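Local coordinates for protein peptidase, M20/M25/M40 family (Staphylococcus aureus, PDB 4EWT) that probably acts as a metal-dependent amidohydrolase of the M20 peptidase family, cleaving amide bonds with the help of two manganese ions, at residues 222-227 and 269-274. Coordinates in Å, arbitrary orientation, origin at the centre of the assembly. Residue numbers count along the deposited sequence, not the author numbering.
Sequences VVSRRL and TIEKEI. With PE7 (1-deoxy-1-thio-heptaethylene glycol), chain L.
Two helices packed on one face of an antiparallel sheet, as in the lid (dimerisation) domain of M20 peptidases, meet here through an apolar floor beneath a salt bridge. The last turn of helix 208-226 widens into a pi-type turn, with R226 N and L227 N both bonding weakly to V222 O at 3.2 Å, before L227 turns extended. The short axes of 222-226 and 269-274 approach to 10.8 Å, their N-to-C directions 101° apart; V222 CA comes within 6.3 Å of E273 CA. V222 (t) sets CG1 4.1 Å from I270 CG1 and CG2 4.1 Å from E273 CB, while L227 CD2 reaches T269 CG2 at 3.7 Å. Above, R226 and E273, both m,m at chi1 and chi2, pair weakly, NE to OE1 at 3.3 Å; the stronger partner of R226 is N206 of a second subunit, that of E273 is R276 of its own chain. PE7 C18 lies over one guanidinium face. Below, V222, I270 and I274 rest on V235 of strand 233-242, and both isoleucines also touch strands 248-261 and 288-295.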
loop_
_atom_site.group_PDB
_atom_site.type_symbol
_atom_site.label_atom_id
_atom_site.label_comp_id
_atom_site.label_asym_id
_atom_site.label_seq_id
_atom_site.Cartn_x
_atom_site.Cartn_y
_atom_site.Cartn_z
ATOM N N VAL A 222 -1.148 7.132 -10.055
ATOM C CA VAL A 222 -0.940 7.873 -11.313
ATOM C C VAL A 222 -2.183 7.797 -12.201
ATOM O O VAL A 222 -2.748 8.823 -12.604
ATOM C CB VAL A 222 0.305 7.387 -12.075
ATOM C CG1 VAL A 222 0.443 8.114 -13.416
ATOM C CG2 VAL A 222 1.556 7.590 -11.207
ATOM N N VAL A 223 -2.647 6.576 -12.469
ATOM C CA VAL A 223 -3.865 6.434 -13.245
ATOM C C VAL A 223 -5.077 6.819 -12.389
ATOM O O VAL A 223 -6.011 7.465 -12.882
ATOM C CB VAL A 223 -3.984 5.027 -13.925
ATOM C CG1 VAL A 223 -5.369 4.805 -14.513
ATOM C CG2 VAL A 223 -2.930 4.883 -15.057
ATOM N N SER A 224 -5.072 6.471 -11.107
ATOM C CA SER A 224 -6.340 6.528 -10.363
ATOM C C SER A 224 -6.648 7.904 -9.781
ATOM O O SER A 224 -7.801 8.174 -9.412
ATOM C CB SER A 224 -6.371 5.470 -9.244
ATOM O OG SER A 224 -5.695 5.958 -8.100
ATOM N N ARG A 225 -5.652 8.762 -9.703
ATOM C CA ARG A 225 -5.747 10.064 -9.090
ATOM C C ARG A 225 -5.234 11.202 -9.988
ATOM O O ARG A 225 -5.863 12.193 -10.121
ATOM C CB ARG A 225 -5.127 10.085 -7.694
ATOM C CG ARG A 225 -5.725 9.203 -6.682
ATOM C CD ARG A 225 -6.935 9.793 -6.097
ATOM N NE ARG A 225 -8.104 9.567 -6.885
ATOM C CZ ARG A 225 -9.305 10.039 -6.638
ATOM N NH1 ARG A 225 -9.538 10.809 -5.631
ATOM N NH2 ARG A 225 -10.269 9.755 -7.425
ATOM N N ARG A 226 -4.102 10.991 -10.614
ATOM C CA ARG A 226 -3.375 12.067 -11.306
ATOM C C ARG A 226 -3.903 12.369 -12.712
ATOM O O ARG A 226 -3.688 13.465 -13.246
ATOM C CB ARG A 226 -1.886 11.719 -11.381
ATOM C CG ARG A 226 -1.222 11.625 -10.017
ATOM C CD ARG A 226 -1.395 12.919 -9.247
ATOM N NE ARG A 226 -0.466 13.008 -8.125
ATOM C CZ ARG A 226 -0.742 13.613 -6.976
ATOM N NH1 ARG A 226 -1.938 14.149 -6.791
ATOM N NH2 ARG A 226 0.173 13.662 -6.011
ATOM N N LEU A 227 -4.567 11.392 -13.319
ATOM C CA LEU A 227 -5.175 11.588 -14.624
ATOM C C LEU A 227 -6.647 11.900 -14.456
ATOM O O LEU A 227 -7.297 11.411 -13.533
ATOM C CB LEU A 227 -5.029 10.343 -15.514
ATOM C CG LEU A 227 -3.623 9.885 -15.883
ATOM C CD1 LEU A 227 -3.710 8.656 -16.794
ATOM C CD2 LEU A 227 -2.835 11.023 -16.555
ATOM N N THR A 269 2.019 14.098 -18.412
ATOM C CA THR A 269 1.573 13.953 -17.022
ATOM C C THR A 269 2.057 12.644 -16.353
ATOM O O THR A 269 2.547 12.671 -15.218
ATOM C CB THR A 269 0.052 14.037 -16.939
ATOM O OG1 THR A 269 -0.347 15.364 -17.282
ATOM C CG2 THR A 269 -0.464 13.679 -15.527
ATOM N N ILE A 270 1.936 11.520 -17.062
ATOM C CA ILE A 270 2.352 10.215 -16.529
ATOM C C ILE A 270 3.855 10.190 -16.232
ATOM O O ILE A 270 4.300 9.692 -15.205
ATOM C CB ILE A 270 1.969 9.036 -17.487
ATOM C CG1 ILE A 270 0.453 8.830 -17.499
ATOM C CG2 ILE A 270 2.635 7.729 -17.044
ATOM C CD1 ILE A 270 -0.055 7.795 -18.547
ATOM N N GLU A 271 4.625 10.754 -17.140
ATOM C CA GLU A 271 6.054 10.778 -16.985
ATOM C C GLU A 271 6.440 11.650 -15.782
ATOM O O GLU A 271 7.332 11.291 -15.018
ATOM C CB GLU A 271 6.716 11.311 -18.256
ATOM C CG GLU A 271 8.212 11.434 -18.105
ATOM C CD GLU A 271 8.912 11.876 -19.377
ATOM O OE1 GLU A 271 8.260 12.016 -20.440
ATOM O OE2 GLU A 271 10.138 12.059 -19.298
ATOM N N LYS A 272 5.770 12.793 -15.646
ATOM C CA LYS A 272 5.995 13.692 -14.522
ATOM C C LYS A 272 5.662 13.022 -13.190
ATOM O O LYS A 272 6.420 13.129 -12.229
ATOM C CB LYS A 272 5.191 14.989 -14.706
ATOM C CG LYS A 272 5.175 15.919 -13.474
ATOM C CD LYS A 272 4.364 17.191 -13.753
ATOM C CE LYS A 272 4.082 17.934 -12.447
ATOM N NZ LYS A 272 3.409 19.257 -12.669
ATOM N N GLU A 273 4.522 12.334 -13.144
ATOM C CA GLU A 273 4.068 11.691 -11.912
ATOM C C GLU A 273 4.860 10.439 -11.501
ATOM O O GLU A 273 5.029 10.179 -10.310
ATOM C CB GLU A 273 2.535 11.449 -11.956
ATOM C CG GLU A 273 1.726 12.781 -12.002
ATOM C CD GLU A 273 2.040 13.723 -10.824
ATOM O OE1 GLU A 273 2.391 13.216 -9.744
ATOM O OE2 GLU A 273 1.933 14.971 -10.963
ATOM N N ILE A 274 5.359 9.685 -12.485
ATOM C CA ILE A 274 6.198 8.516 -12.212
ATOM C C ILE A 274 7.561 8.994 -11.728
ATOM O O ILE A 274 8.134 8.410 -10.811
ATOM C CB ILE A 274 6.367 7.617 -13.474
ATOM C CG1 ILE A 274 5.080 6.842 -13.726
ATOM C CG2 ILE A 274 7.608 6.650 -13.351
ATOM C CD1 ILE A 274 5.075 6.034 -15.024
HETATM S S1 PE7 L . -7.942 26.048 -7.719
HETATM C C2 PE7 L . -7.464 27.719 -7.135
HETATM C C3 PE7 L . -6.600 27.677 -5.878
HETATM O O4 PE7 L . -5.297 27.148 -6.197
HETATM C C5 PE7 L . -4.346 27.562 -5.211
HETATM C C6 PE7 L . -3.655 26.336 -4.649
HETATM O O7 PE7 L . -2.792 25.887 -5.696
HETATM C C8 PE7 L . -2.202 24.639 -5.311
HETATM C C9 PE7 L . -1.329 24.060 -6.411
HETATM O O10 PE7 L . -1.891 24.330 -7.675
HETATM C C11 PE7 L . -1.590 23.264 -8.568
HETATM C C12 PE7 L . -2.824 22.670 -9.211
HETATM O O13 PE7 L . -2.646 21.247 -9.155
HETATM C C14 PE7 L . -3.741 20.522 -9.704
HETATM C C15 PE7 L . -3.662 19.160 -9.036
HETATM O O16 PE7 L . -2.320 18.730 -9.140
HETATM C C17 PE7 L . -2.158 17.444 -8.554
HETATM C C18 PE7 L . -0.672 17.262 -8.348
HETATM O O19 PE7 L . -0.400 17.879 -7.092
HETATM C C20 PE7 L . 0.919 17.517 -6.670
HETATM C C21 PE7 L . 1.634 18.689 -5.979
HETATM O O22 PE7 L . 1.344 19.936 -6.627
#